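PDB 4ASM: beta-agarase D from Zobellia galactanivorans, which hydrolyses the beta-1,4-galactosidic linkages of agarose at random with retention of anomeric configuration, here represented by its GH16 catalytic domain. Local coordinates for residues A[7-11]-A[32-36]; A[39-45]-A[80-85]; A[112-116]-A[332-336]; A[156-162]-A[186-192]. All blocks are in the same frame, centred on the assembly; numbering follows the deposited sequence. Where two conformers were deposited one is given.

Interaction 1 (A[7-11]-A[32-36]). With CA (calcium ion), chain B.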
loop_
_atom_site.group_PDB
_atom_site.type_symbol
_atom_site.label_atom_id
_atom_site.label_comp_id
_atom_site.label_asym_id
_atom_site.label_seq_id
_atom_site.Cartn_x
_atom_site.Cartn_y
_atom_site.Cartn_z
ATOM N N GLN A 7 -11.217 -23.226 -11.299
ATOM C CA GLN A 7 -9.865 -23.327 -10.656
ATOM C C GLN A 7 -9.126 -21.996 -10.719
ATOM O O GLN A 7 -9.288 -21.233 -11.679
ATOM C CB GLN A 7 -9.028 -24.429 -11.304
ATOM C CG GLN A 7 -9.508 -25.833 -10.956
ATOM C CD GLN A 7 -8.507 -26.902 -11.352
ATOM O OE1 GLN A 7 -7.934 -27.575 -10.494
ATOM N NE2 GLN A 7 -8.275 -27.051 -12.656
ATOM N N TYR A 8 -8.334 -21.721 -9.683
ATOM C CA TYR A 8 -7.618 -20.448 -9.563
ATOM C C TYR A 8 -6.198 -20.707 -9.116
ATOM O O TYR A 8 -5.934 -21.717 -8.452
ATOM C CB TYR A 8 -8.273 -19.560 -8.519
ATOM C CG TYR A 8 -9.724 -19.242 -8.763
ATOM C CD1 TYR A 8 -10.092 -18.258 -9.665
ATOM C CD2 TYR A 8 -10.725 -19.916 -8.070
ATOM C CE1 TYR A 8 -11.425 -17.955 -9.878
ATOM C CE2 TYR A 8 -12.068 -19.621 -8.280
ATOM C CZ TYR A 8 -12.399 -18.635 -9.181
ATOM O OH TYR A 8 -13.728 -18.346 -9.411
ATOM N N ASP A 9 -5.301 -19.773 -9.438
ATOM C CA ASP A 9 -3.888 -19.892 -9.058
ATOM C C ASP A 9 -3.668 -20.114 -7.570
ATOM O O ASP A 9 -2.663 -20.738 -7.180
ATOM C CB ASP A 9 -3.109 -18.636 -9.463
ATOM C CG ASP A 9 -2.884 -18.527 -10.958
ATOM O OD1 ASP A 9 -3.079 -19.525 -11.696
ATOM O OD2 ASP A 9 -2.469 -17.439 -11.410
ATOM N N TRP A 10 -4.576 -19.583 -6.754
ATOM C CA TRP A 10 -4.439 -19.595 -5.301
ATOM C C TRP A 10 -5.130 -20.791 -4.668
ATOM O O TRP A 10 -5.226 -20.881 -3.446
ATOM C CB TRP A 10 -5.025 -18.315 -4.682
ATOM C CG TRP A 10 -6.450 -18.053 -5.099
ATOM C CD1 TRP A 10 -7.575 -18.718 -4.674
ATOM C CD2 TRP A 10 -6.894 -17.072 -6.044
ATOM N NE1 TRP A 10 -8.689 -18.192 -5.283
ATOM C CE2 TRP A 10 -8.301 -17.193 -6.138
ATOM C CE3 TRP A 10 -6.243 -16.081 -6.803
ATOM C CZ2 TRP A 10 -9.070 -16.357 -6.956
ATOM C CZ3 TRP A 10 -7.018 -15.268 -7.638
ATOM C CH2 TRP A 10 -8.408 -15.420 -7.708
ATOM N N ASP A 11 -5.661 -21.708 -5.480
ATOM C CA ASP A 11 -6.463 -22.785 -4.909
ATOM C C ASP A 11 -5.725 -23.565 -3.812
ATOM O O ASP A 11 -6.333 -23.939 -2.820
ATOM C CB ASP A 11 -6.933 -23.743 -5.997
ATOM C CG ASP A 11 -8.144 -23.229 -6.758
ATOM O OD1 ASP A 11 -8.787 -22.248 -6.325
ATOM O OD2 ASP A 11 -8.448 -23.827 -7.806
ATOM N N SER A 32 -11.795 -10.703 -7.417
ATOM C CA SER A 32 -10.553 -11.473 -7.490
ATOM C C SER A 32 -10.087 -11.682 -8.923
ATOM O O SER A 32 -10.890 -11.712 -9.851
ATOM C CB SER A 32 -10.732 -12.803 -6.766
ATOM O OG SER A 32 -11.113 -12.566 -5.424
ATOM N N ASP A 33 -8.782 -11.834 -9.103
ATOM C CA ASP A 33 -8.225 -11.971 -10.436
ATOM C C ASP A 33 -6.882 -12.707 -10.370
ATOM O O ASP A 33 -5.957 -12.261 -9.671
ATOM C CB ASP A 33 -8.026 -10.580 -11.065
ATOM C CG ASP A 33 -7.879 -10.630 -12.572
ATOM O OD1 ASP A 33 -7.623 -11.746 -13.107
ATOM O OD2 ASP A 33 -8.008 -9.568 -13.206
ATOM N N ASP A 34 -6.758 -13.824 -11.083
ATOM C CA ASP A 34 -5.448 -14.463 -11.199
ATOM C C ASP A 34 -4.680 -14.154 -12.492
ATOM O O ASP A 34 -3.647 -14.787 -12.770
ATOM C CB ASP A 34 -5.446 -15.973 -10.831
ATOM C CG ASP A 34 -6.356 -16.818 -11.699
ATOM O OD1 ASP A 34 -7.012 -16.273 -12.615
ATOM O OD2 ASP A 34 -6.409 -18.052 -11.422
ATOM N N PHE A 35 -5.168 -13.168 -13.259
ATOM C CA PHE A 35 -4.398 -12.506 -14.329
ATOM C C PHE A 35 -3.801 -13.448 -15.377
ATOM O O PHE A 35 -2.667 -13.256 -15.801
ATOM C CB PHE A 35 -3.259 -11.657 -13.727
ATOM C CG PHE A 35 -3.738 -10.511 -12.862
ATOM C CD1 PHE A 35 -4.518 -9.507 -13.419
ATOM C CD2 PHE A 35 -3.368 -10.404 -11.512
ATOM C CE1 PHE A 35 -4.954 -8.430 -12.653
ATOM C CE2 PHE A 35 -3.797 -9.318 -10.741
ATOM C CZ PHE A 35 -4.588 -8.342 -11.302
ATOM N N ASN A 36 -4.586 -14.425 -15.838
ATOM C CA ASN A 36 -4.032 -15.435 -16.756
ATOM C C ASN A 36 -4.434 -15.237 -18.223
ATOM O O ASN A 36 -4.059 -16.019 -19.114
ATOM C CB ASN A 36 -4.307 -16.833 -16.210
ATOM C CG ASN A 36 -3.536 -17.098 -14.917
ATOM O OD1 ASN A 36 -2.478 -16.479 -14.674
ATOM N ND2 ASN A 36 -4.059 -17.979 -14.078
HETATM CA CA CA B . -1.473 -15.686 -12.540
HETATM O O HOH W 1 -6.716 -19.812 -13.395
HETATM O O HOH W 2 0.041 -17.314 -13.512
#
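A calcium ion joins the two loops: Asp9 OD2 binds it at 2.3 Å from one segment, and Asp34 O at 2.4 Å and Asn36 OD1 at 2.5 Å from the other. Water 2, Gly89 and Asp354 also coordinate it. Asn36 suits its place doubly, since its amide gives OD1 to the metal while ND2 donates to Asp9 OD1 at 3.0 Å. Asp34 instead spends its backbone carbonyl on calcium, leaving OD2 to accept from Asp9 N at 2.9 Å and from water 1 at 2.7 Å. The site ties two N-terminal loops to the GH16 beta-sandwich, whose strand 350-362 supplies Asp354. A type I turn from Tyr8 to Asp11 presents Asp9, while an Asx turn, Phe35 N to Asp33 OD1 at 2.8 Å, shapes the other loop; Asp33 OD2 is hydrogen-bonded to Tyr37 OH. Beneath the polar layer the Trp10 indole is buried, with CH2 3.6 Å from Ser32 CB and CZ3 3.6 Å from Asp34 CB; Leu27 and Tyr359 also touch this large apolar ring.

Interaction 2 (A[39-45]-A[80-85])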
loop_
_atom_site.group_PDB
_atom_site.type_symbol
_atom_site.label_atom_id
_atom_site.label_comp_id
_atom_site.label_asym_id
_atom_site.label_seq_id
_atom_site.Cartn_x
_atom_site.Cartn_y
_atom_site.Cartn_z
ATOM N N PHE A 39 -4.326 -8.891 -21.779
ATOM C CA PHE A 39 -4.763 -7.523 -21.948
ATOM C C PHE A 39 -3.559 -6.773 -22.502
ATOM O O PHE A 39 -2.555 -6.598 -21.801
ATOM C CB PHE A 39 -5.239 -6.904 -20.625
ATOM C CG PHE A 39 -5.415 -5.407 -20.697
ATOM C CD1 PHE A 39 -6.257 -4.835 -21.643
ATOM C CD2 PHE A 39 -4.723 -4.569 -19.826
ATOM C CE1 PHE A 39 -6.407 -3.457 -21.737
ATOM C CE2 PHE A 39 -4.846 -3.185 -19.913
ATOM C CZ PHE A 39 -5.703 -2.620 -20.872
ATOM N N ASN A 40 -3.626 -6.374 -23.769
ATOM C CA ASN A 40 -2.531 -5.625 -24.362
ATOM C C ASN A 40 -2.617 -4.154 -23.967
ATOM O O ASN A 40 -3.716 -3.594 -23.896
ATOM C CB ASN A 40 -2.474 -5.785 -25.890
ATOM C CG ASN A 40 -1.993 -7.163 -26.315
ATOM O OD1 ASN A 40 -2.805 -8.001 -26.704
ATOM N ND2 ASN A 40 -0.679 -7.410 -26.234
ATOM N N PRO A 41 -1.459 -3.528 -23.704
ATOM C CA PRO A 41 -1.480 -2.167 -23.206
ATOM C C PRO A 41 -2.039 -1.205 -24.247
ATOM O O PRO A 41 -1.872 -1.424 -25.459
ATOM C CB PRO A 41 0.008 -1.859 -22.947
ATOM C CG PRO A 41 0.758 -2.817 -23.824
ATOM C CD PRO A 41 -0.079 -4.040 -23.836
ATOM N N THR A 42 -2.695 -0.153 -23.776
ATOM C CA THR A 42 -3.318 0.849 -24.639
ATOM C C THR A 42 -3.282 2.219 -23.972
ATOM O O THR A 42 -3.382 2.301 -22.736
ATOM C CB THR A 42 -4.791 0.457 -24.984
ATOM O OG1 THR A 42 -5.413 1.510 -25.726
ATOM C CG2 THR A 42 -5.605 0.202 -23.713
ATOM N N ASN A 43 -3.155 3.275 -24.776
ATOM C CA ASN A 43 -3.251 4.677 -24.328
ATOM C C ASN A 43 -4.673 5.053 -23.911
ATOM O O ASN A 43 -4.878 6.053 -23.236
ATOM C CB ASN A 43 -2.842 5.654 -25.455
ATOM C CG ASN A 43 -1.337 5.690 -25.724
ATOM O OD1 ASN A 43 -0.516 5.655 -24.809
ATOM N ND2 ASN A 43 -0.975 5.802 -27.006
ATOM N N ASN A 44 -5.666 4.284 -24.361
ATOM C CA ASN A 44 -7.046 4.598 -24.034
ATOM C C ASN A 44 -7.387 4.175 -22.618
ATOM O O ASN A 44 -6.846 3.181 -22.122
ATOM C CB ASN A 44 -8.003 3.936 -25.021
ATOM C CG ASN A 44 -7.728 4.344 -26.449
ATOM O OD1 ASN A 44 -7.463 5.514 -26.731
ATOM N ND2 ASN A 44 -7.741 3.372 -27.353
ATOM N N VAL A 45 -8.283 4.922 -21.985
ATOM C CA VAL A 45 -8.845 4.500 -20.698
ATOM C C VAL A 45 -9.876 3.424 -20.983
ATOM O O VAL A 45 -10.888 3.683 -21.657
ATOM C CB VAL A 45 -9.535 5.658 -19.955
ATOM C CG1 VAL A 45 -10.127 5.143 -18.632
ATOM C CG2 VAL A 45 -8.557 6.780 -19.722
ATOM N N MET A 80 0.238 6.676 -16.459
ATOM C CA MET A 80 0.014 6.542 -17.891
ATOM C C MET A 80 -0.775 5.275 -18.199
ATOM O O MET A 80 -0.447 4.177 -17.724
ATOM C CB MET A 80 1.344 6.529 -18.645
ATOM C CG MET A 80 1.171 6.899 -20.113
ATOM S SD MET A 80 2.732 7.038 -20.928
ATOM C CE MET A 80 2.159 7.223 -22.587
ATOM N N GLN A 81 -1.818 5.425 -19.011
ATOM C CA GLN A 81 -2.704 4.312 -19.322
ATOM C C GLN A 81 -1.948 3.127 -19.901
ATOM O O GLN A 81 -2.251 1.976 -19.568
ATOM C CB GLN A 81 -3.813 4.745 -20.287
ATOM C CG GLN A 81 -5.104 5.239 -19.609
ATOM C CD GLN A 81 -4.892 6.473 -18.731
ATOM O OE1 GLN A 81 -4.850 7.600 -19.223
ATOM N NE2 GLN A 81 -4.735 6.252 -17.420
ATOM N N ASN A 82 -0.973 3.395 -20.779
ATOM C CA ASN A 82 -0.342 2.291 -21.517
ATOM C C ASN A 82 0.783 1.575 -20.764
ATOM O O ASN A 82 1.481 0.736 -21.347
ATOM C CB ASN A 82 0.106 2.713 -22.930
ATOM C CG ASN A 82 1.342 3.569 -22.920
ATOM O OD1 ASN A 82 1.867 3.939 -21.857
ATOM N ND2 ASN A 82 1.833 3.897 -24.107
ATOM N N HIS A 83 0.950 1.912 -19.482
ATOM C CA HIS A 83 1.940 1.233 -18.616
ATOM C C HIS A 83 1.301 0.131 -17.762
ATOM O O HIS A 83 1.741 -0.150 -16.653
ATOM C CB HIS A 83 2.690 2.267 -17.752
ATOM C CG HIS A 83 3.772 2.987 -18.490
ATOM N ND1 HIS A 83 3.625 3.430 -19.792
ATOM C CD2 HIS A 83 5.049 3.266 -18.136
ATOM C CE1 HIS A 83 4.758 3.988 -20.188
ATOM N NE2 HIS A 83 5.635 3.905 -19.203
ATOM N N VAL A 84 0.282 -0.518 -18.324
ATOM C CA VAL A 84 -0.504 -1.559 -17.672
ATOM C C VAL A 84 -0.782 -2.614 -18.728
ATOM O O VAL A 84 -1.207 -2.284 -19.830
ATOM C CB VAL A 84 -1.887 -1.005 -17.224
ATOM C CG1 VAL A 84 -2.760 -2.128 -16.674
ATOM C CG2 VAL A 84 -1.731 0.131 -16.201
ATOM N N ALA A 85 -0.506 -3.871 -18.400
ATOM C CA ALA A 85 -0.875 -4.984 -19.292
ATOM C C ALA A 85 -1.110 -6.241 -18.459
ATOM O O ALA A 85 -0.706 -6.323 -17.293
ATOM C CB ALA A 85 0.229 -5.232 -20.302
HETATM O O HOH W 3 -3.005 -0.341 -20.803
HETATM O O HOH W 4 -0.984 5.892 -22.372
HETATM O O HOH W 5 -5.615 8.179 -21.693
#
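Residues 39-45 form an irregular loop lying along a type I beta turn, Met80 to His83, and the start of strand 84-87, at the edge of the GH16 beta-sandwich. By similarity, residues 80-85 belong to a substrate-binding stretch, so the loop packs against part of the probable agarose-binding region. Gln81 loses the most surface. Its aliphatic part meets the loop: Gln81 CB lies 3.4 Å from Asn43 O and Gln81 CG 3.8 Å from Val45 CG2, while NE2 is hydrogen-bonded to Asn58 O; a long side chain with a polar end suits both tasks. Asn43 turns its CA-to-CB bond away from the turn, yet OD1 bends back to accept from water 4 at 2.5 Å, and that water accepts from Asn82 N at 3.0 Å. Phe39, whose ring also stacks with Phe48, supplies an apolar contact from CE2 to Val84 CG1 at 4.0 Å. Nearby, the rigid ring of Pro41 sets CD 3.7 Å from Ala85 CB, a small side chain that permits close approach. Water mediates much of the polar contact: water 5 donates to Asn43 O at 2.7 Å and to Gln81 OE1 at 2.6 Å.

Interaction 3 (A[112-116]-A[332-336]); sequences PISRP and AEAYR
This is a contact on the surface of the GH16 beta-sandwich, between the beginning of strand 112-125 and the C-terminal end of helix 329-333, in which one arginine hydrogen-bonds to carbonyls of the last helical turn and stacks on a tyrosine. The strand is extended, so Ile113 and Arg115 both point toward the helix end; the nearest CA atoms are those of Arg115 and Ala332, 6.8 Å apart. The helix closes in a Schellman motif: Tyr335 takes a positive phi (64°, psi 20°), and its N bonds to Ala332 O at 3.0 Å. Arg115 (chi1 m, chi2 m, chi3 t, chi4 near -90°) brings NE to Ala332 O at 3.0 Å and NH2 to Glu333 O at 2.9 Å, while NH1 bonds to Ser114 O at 2.8 Å. Tyr335 (chi1 m, chi2 near -80°) lays its ring flat on the guanidinium, centres 4.1 Å apart and planes at 7°. Ile113 (chi1 p, chi2 t) packs CD1 3.6 Å from Glu333 CG, leaving the Glu333 carboxylate to reach Ser108. A guanidinium fits here because its in-plane N-H groups add a second bond to Ala332 O and give one to Glu333 O, while its flat face stays available for cation-pi stacking.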
loop_
_atom_site.group_PDB
_atom_site.type_symbol
_atom_site.label_atom_id
_atom_site.label_comp_id
_atom_site.label_asym_id
_atom_site.label_seq_id
_atom_site.Cartn_x
_atom_site.Cartn_y
_atom_site.Cartn_z
ATOM N N PRO A 112 8.547 24.744 -4.900
ATOM C CA PRO A 112 8.546 23.788 -5.994
ATOM C C PRO A 112 9.930 23.271 -6.246
ATOM O O PRO A 112 10.920 24.005 -6.150
ATOM C CB PRO A 112 8.107 24.628 -7.198
ATOM C CG PRO A 112 8.660 25.974 -6.914
ATOM C CD PRO A 112 8.518 26.134 -5.419
ATOM N N ILE A 113 10.018 21.991 -6.556
ATOM C CA ILE A 113 11.271 21.501 -7.107
ATOM C C ILE A 113 10.965 20.574 -8.287
ATOM O O ILE A 113 9.847 20.079 -8.393
ATOM C CB ILE A 113 12.139 20.769 -6.040
ATOM C CG1 ILE A 113 11.362 19.609 -5.407
ATOM C CG2 ILE A 113 12.611 21.755 -4.948
ATOM C CD1 ILE A 113 12.224 18.681 -4.531
ATOM N N SER A 114 11.950 20.350 -9.146
ATOM C CA SER A 114 11.775 19.517 -10.348
ATOM C C SER A 114 12.720 18.327 -10.372
ATOM O O SER A 114 13.880 18.413 -9.947
ATOM C CB SER A 114 11.992 20.345 -11.621
ATOM O OG SER A 114 10.964 21.311 -11.794
ATOM N N ARG A 115 12.210 17.208 -10.876
ATOM C CA ARG A 115 13.010 16.006 -11.062
ATOM C C ARG A 115 12.591 15.387 -12.384
ATOM O O ARG A 115 11.548 15.760 -12.918
ATOM C CB ARG A 115 12.781 15.014 -9.908
ATOM C CG ARG A 115 13.264 15.464 -8.532
ATOM C CD ARG A 115 14.769 15.529 -8.469
ATOM N NE ARG A 115 15.225 15.902 -7.124
ATOM C CZ ARG A 115 15.430 17.148 -6.675
ATOM N NH1 ARG A 115 15.198 18.216 -7.432
ATOM N NH2 ARG A 115 15.854 17.316 -5.422
ATOM N N PRO A 116 13.385 14.439 -12.920
ATOM C CA PRO A 116 12.923 13.693 -14.090
ATOM C C PRO A 116 11.559 13.058 -13.855
ATOM O O PRO A 116 11.292 12.499 -12.786
ATOM C CB PRO A 116 13.979 12.593 -14.250
ATOM C CG PRO A 116 15.236 13.195 -13.674
ATOM C CD PRO A 116 14.731 14.005 -12.495
ATOM N N ALA A 332 12.085 11.155 -4.471
ATOM C CA ALA A 332 12.587 11.923 -5.606
ATOM C C ALA A 332 13.455 13.097 -5.156
ATOM O O ALA A 332 14.514 13.355 -5.747
ATOM C CB ALA A 332 11.429 12.385 -6.475
ATOM N N GLU A 333 13.011 13.802 -4.112
ATOM C CA GLU A 333 13.786 14.938 -3.610
ATOM C C GLU A 333 15.185 14.485 -3.170
ATOM O O GLU A 333 16.179 15.190 -3.413
ATOM C CB GLU A 333 13.050 15.616 -2.463
ATOM C CG GLU A 333 13.831 16.802 -1.867
ATOM C CD GLU A 333 13.028 17.668 -0.915
ATOM O OE1 GLU A 333 11.798 17.515 -0.839
ATOM O OE2 GLU A 333 13.654 18.523 -0.253
ATOM N N ALA A 334 15.233 13.308 -2.538
ATOM C CA ALA A 334 16.472 12.740 -2.009
ATOM C C ALA A 334 17.317 12.053 -3.090
ATOM O O ALA A 334 18.397 11.528 -2.783
ATOM C CB ALA A 334 16.146 11.738 -0.895
ATOM N N TYR A 335 16.845 12.057 -4.336
ATOM C CA TYR A 335 17.521 11.395 -5.472
ATOM C C TYR A 335 17.590 9.884 -5.296
ATOM O O TYR A 335 18.427 9.199 -5.909
ATOM C CB TYR A 335 18.915 11.985 -5.731
ATOM C CG TYR A 335 18.859 13.416 -6.223
ATOM C CD1 TYR A 335 18.584 13.692 -7.567
ATOM C CD2 TYR A 335 19.057 14.476 -5.354
ATOM C CE1 TYR A 335 18.527 14.990 -8.018
ATOM C CE2 TYR A 335 18.986 15.799 -5.806
ATOM C CZ TYR A 335 18.723 16.042 -7.135
ATOM O OH TYR A 335 18.660 17.355 -7.598
ATOM N N ARG A 336 16.720 9.352 -4.444
ATOM C CA ARG A 336 16.630 7.901 -4.337
ATOM C C ARG A 336 15.876 7.249 -5.498
ATOM O O ARG A 336 16.049 6.056 -5.715
ATOM C CB ARG A 336 16.141 7.439 -2.960
ATOM C CG ARG A 336 17.227 7.625 -1.879
ATOM C CD ARG A 336 16.868 6.895 -0.583
ATOM N NE ARG A 336 15.697 7.537 -0.008
ATOM C CZ ARG A 336 15.734 8.567 0.837
ATOM N NH1 ARG A 336 16.895 9.080 1.267
ATOM N NH2 ARG A 336 14.599 9.084 1.252
#

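Interaction 4 (A[156-162]-A[186-192]). With IMD (imidazole), chain C.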
loop_
_atom_site.group_PDB
_atom_site.type_symbol
_atom_site.label_atom_id
_atom_site.label_comp_id
_atom_site.label_asym_id
_atom_site.label_seq_id
_atom_site.Cartn_x
_atom_site.Cartn_y
_atom_site.Cartn_z
ATOM N N ASP A 156 -13.749 9.027 -1.951
ATOM C CA ASP A 156 -13.625 10.442 -1.575
ATOM C C ASP A 156 -12.249 10.830 -1.042
ATOM O O ASP A 156 -12.029 11.963 -0.609
ATOM C CB ASP A 156 -14.741 10.853 -0.602
ATOM C CG ASP A 156 -14.502 10.392 0.835
ATOM O OD1 ASP A 156 -13.491 9.704 1.141
ATOM O OD2 ASP A 156 -15.362 10.727 1.675
ATOM N N ASP A 157 -11.308 9.877 -1.087
ATOM C CA ASP A 157 -9.886 10.130 -0.790
ATOM C C ASP A 157 -9.606 10.438 0.705
ATOM O O ASP A 157 -8.531 10.938 1.029
ATOM C CB ASP A 157 -9.283 11.240 -1.682
ATOM C CG ASP A 157 -9.214 10.851 -3.145
ATOM O OD1 ASP A 157 -9.159 9.639 -3.444
ATOM O OD2 ASP A 157 -9.194 11.784 -3.990
ATOM N N THR A 158 -10.543 10.113 1.598
ATOM C CA THR A 158 -10.318 10.385 3.040
ATOM C C THR A 158 -9.754 9.195 3.833
ATOM O O THR A 158 -9.147 9.379 4.874
ATOM C CB THR A 158 -11.600 10.872 3.759
ATOM O OG1 THR A 158 -12.623 9.881 3.694
ATOM C CG2 THR A 158 -12.112 12.181 3.136
ATOM N N GLN A 159 -10.013 7.974 3.367
ATOM C CA GLN A 159 -9.661 6.790 4.146
ATOM C C GLN A 159 -8.934 5.808 3.263
ATOM O O GLN A 159 -9.384 5.521 2.154
ATOM C CB GLN A 159 -10.904 6.139 4.745
ATOM C CG GLN A 159 -11.716 7.066 5.683
ATOM C CD GLN A 159 -12.937 6.410 6.329
ATOM O OE1 GLN A 159 -13.830 7.112 6.859
ATOM N NE2 GLN A 159 -12.999 5.106 6.304
ATOM N N GLU A 160 -7.827 5.261 3.776
ATOM C CA GLU A 160 -6.943 4.390 2.983
ATOM C C GLU A 160 -6.363 3.294 3.849
ATOM O O GLU A 160 -6.006 3.537 4.995
ATOM C CB GLU A 160 -5.818 5.228 2.374
ATOM C CG GLU A 160 -4.666 4.438 1.782
ATOM C CD GLU A 160 -3.593 5.334 1.208
ATOM O OE1 GLU A 160 -3.856 6.532 0.947
ATOM O OE2 GLU A 160 -2.469 4.804 0.991
ATOM N N ILE A 161 -6.299 2.090 3.297
ATOM C CA ILE A 161 -5.629 0.970 3.975
ATOM C C ILE A 161 -4.686 0.382 2.963
ATOM O O ILE A 161 -5.111 0.021 1.885
ATOM C CB ILE A 161 -6.639 -0.102 4.434
ATOM C CG1 ILE A 161 -7.519 0.459 5.559
ATOM C CG2 ILE A 161 -5.922 -1.402 4.861
ATOM C CD1 ILE A 161 -8.858 -0.282 5.754
ATOM N N ASP A 162 -3.398 0.321 3.290
ATOM C CA ASP A 162 -2.439 -0.231 2.346
ATOM C C ASP A 162 -2.255 -1.714 2.607
ATOM O O ASP A 162 -2.377 -2.177 3.750
ATOM C CB ASP A 162 -1.104 0.504 2.422
ATOM C CG ASP A 162 -1.232 1.954 2.086
ATOM O OD1 ASP A 162 -2.225 2.333 1.425
ATOM O OD2 ASP A 162 -0.365 2.723 2.505
ATOM N N SER A 186 0.971 -0.188 6.267
ATOM C CA SER A 186 0.497 1.177 6.434
ATOM C C SER A 186 -0.984 1.379 6.112
ATOM O O SER A 186 -1.678 0.481 5.643
ATOM C CB SER A 186 1.370 2.084 5.557
ATOM O OG SER A 186 1.217 3.471 5.848
ATOM N N HIS A 187 -1.435 2.596 6.392
ATOM C CA HIS A 187 -2.769 3.062 6.028
ATOM C C HIS A 187 -2.657 4.568 6.038
ATOM O O HIS A 187 -1.644 5.104 6.449
ATOM C CB HIS A 187 -3.837 2.564 7.023
ATOM C CG HIS A 187 -3.842 3.302 8.329
ATOM N ND1 HIS A 187 -3.124 2.877 9.428
ATOM C CD2 HIS A 187 -4.484 4.435 8.711
ATOM C CE1 HIS A 187 -3.333 3.711 10.434
ATOM N NE2 HIS A 187 -4.163 4.663 10.031
ATOM N N HIS A 188 -3.682 5.266 5.552
ATOM C CA HIS A 188 -3.686 6.715 5.704
ATOM C C HIS A 188 -5.083 7.160 6.072
ATOM O O HIS A 188 -6.069 6.564 5.648
ATOM C CB HIS A 188 -3.342 7.418 4.389
ATOM C CG HIS A 188 -1.888 7.430 4.018
ATOM N ND1 HIS A 188 -1.203 6.317 3.567
ATOM C CD2 HIS A 188 -1.021 8.464 3.932
ATOM C CE1 HIS A 188 0.040 6.664 3.264
ATOM N NE2 HIS A 188 0.174 7.962 3.472
ATOM N N VAL A 189 -5.145 8.256 6.824
ATOM C CA VAL A 189 -6.374 9.036 6.950
ATOM C C VAL A 189 -6.064 10.480 6.555
ATOM O O VAL A 189 -4.982 10.993 6.852
ATOM C CB VAL A 189 -7.057 8.926 8.367
ATOM C CG1 VAL A 189 -7.499 7.487 8.633
ATOM C CG2 VAL A 189 -6.165 9.471 9.510
ATOM N N PHE A 190 -7.030 11.129 5.900
ATOM C CA PHE A 190 -6.821 12.496 5.372
ATOM C C PHE A 190 -7.925 13.440 5.775
ATOM O O PHE A 190 -9.079 13.053 5.837
ATOM C CB PHE A 190 -6.819 12.507 3.834
ATOM C CG PHE A 190 -5.736 11.668 3.202
ATOM C CD1 PHE A 190 -4.490 12.212 2.915
ATOM C CD2 PHE A 190 -5.996 10.337 2.851
ATOM C CE1 PHE A 190 -3.486 11.409 2.312
ATOM C CE2 PHE A 190 -5.021 9.560 2.244
ATOM C CZ PHE A 190 -3.775 10.101 1.980
ATOM N N ILE A 191 -7.548 14.696 5.987
ATOM C CA ILE A 191 -8.481 15.794 5.752
ATOM C C ILE A 191 -8.195 16.287 4.340
ATOM O O ILE A 191 -7.049 16.529 3.981
ATOM C CB ILE A 191 -8.294 16.973 6.729
ATOM C CG1 ILE A 191 -8.258 16.481 8.167
ATOM C CG2 ILE A 191 -9.454 17.975 6.555
ATOM C CD1 ILE A 191 -8.252 17.614 9.224
ATOM N N ARG A 192 -9.250 16.405 3.536
ATOM C CA ARG A 192 -9.121 16.879 2.166
ATOM C C ARG A 192 -8.927 18.392 2.157
ATOM O O ARG A 192 -9.266 19.051 3.143
ATOM C CB ARG A 192 -10.375 16.540 1.343
ATOM C CG ARG A 192 -10.830 15.081 1.300
ATOM C CD ARG A 192 -9.702 14.153 0.935
ATOM N NE ARG A 192 -8.998 14.621 -0.252
ATOM C CZ ARG A 192 -7.779 14.229 -0.607
ATOM N NH1 ARG A 192 -7.103 13.339 0.124
ATOM N NH2 ARG A 192 -7.236 14.743 -1.702
HETATM N N1 IMD C . -0.572 4.893 -0.794
HETATM C C2 IMD C . -0.653 5.418 -2.028
HETATM N N3 IMD C . 0.488 5.133 -2.689
HETATM C C4 IMD C . 1.298 4.415 -1.876
HETATM C C5 IMD C . 0.618 4.265 -0.675
#
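Four backbone hydrogen bonds, each 2.9 Å long, join these segments: Phe190 N to Thr158 O, Glu160 N to His188 O, His188 N to Glu160 O, and Asp162 N to Ser186 O. Glu160 and His188 are thus an antiparallel hydrogen-bonded pair, flanked by the non-hydrogen-bonded pairs Gln159-Val189 and Ile161-His187. Before the strand, Asp156 OD1 accepts from Thr158 N at 3.0 Å in an Asx turn and from Thr158 OG1 at 2.7 Å; Asp156 OD2 forms a salt bridge with Lys317. These strands belong to the GH16 beta-sandwich, and alternation puts Glu160, the nucleophile by similarity, on the same face as His188, with Asp162 beside it. The spacing from Glu160 through Asp162 to Glu165, the probable proton donor, fits the family's ExDxxE catalytic motif. Glu160 OE2 lies 2.5 Å from Asp162 OD1 and accepts from N1 of a bound imidazole at 2.6 Å; that imidazole also bonds to Glu326. On the other face, His187 NE2 is satisfied by Ile303 O. Arg192, a substrate-binding residue by similarity, donates weakly from NH1 to Asp157 O at 2.9 Å, its guanidinium face covered by Asp157 CB, while Asp157 OD1 bonds to His61.

Interaction 4 is the buried contact, its centre about 11 Å from that of the chain; interactions 2 and 3 lie at the surface and interaction 1 is partly buried, all with centres 21 to 22 Å out. Chemistry follows place: regular backbone pairing beside the probable catalytic residues, a metal between loops in interaction 1, bridging waters in interaction 2, and a single arginine in interaction 3. Interactions 2, 3 and 4 reach the same sheet. Interactions 1 and 2 follow each other along the chain, residues 32-36 and 39-45 sharing one loop, whereas interaction 4 is nested within the sequence loop closed by interaction 3. The centres of interactions 1 and 3, about 38 Å apart, lie on opposite sides of the chain's centre.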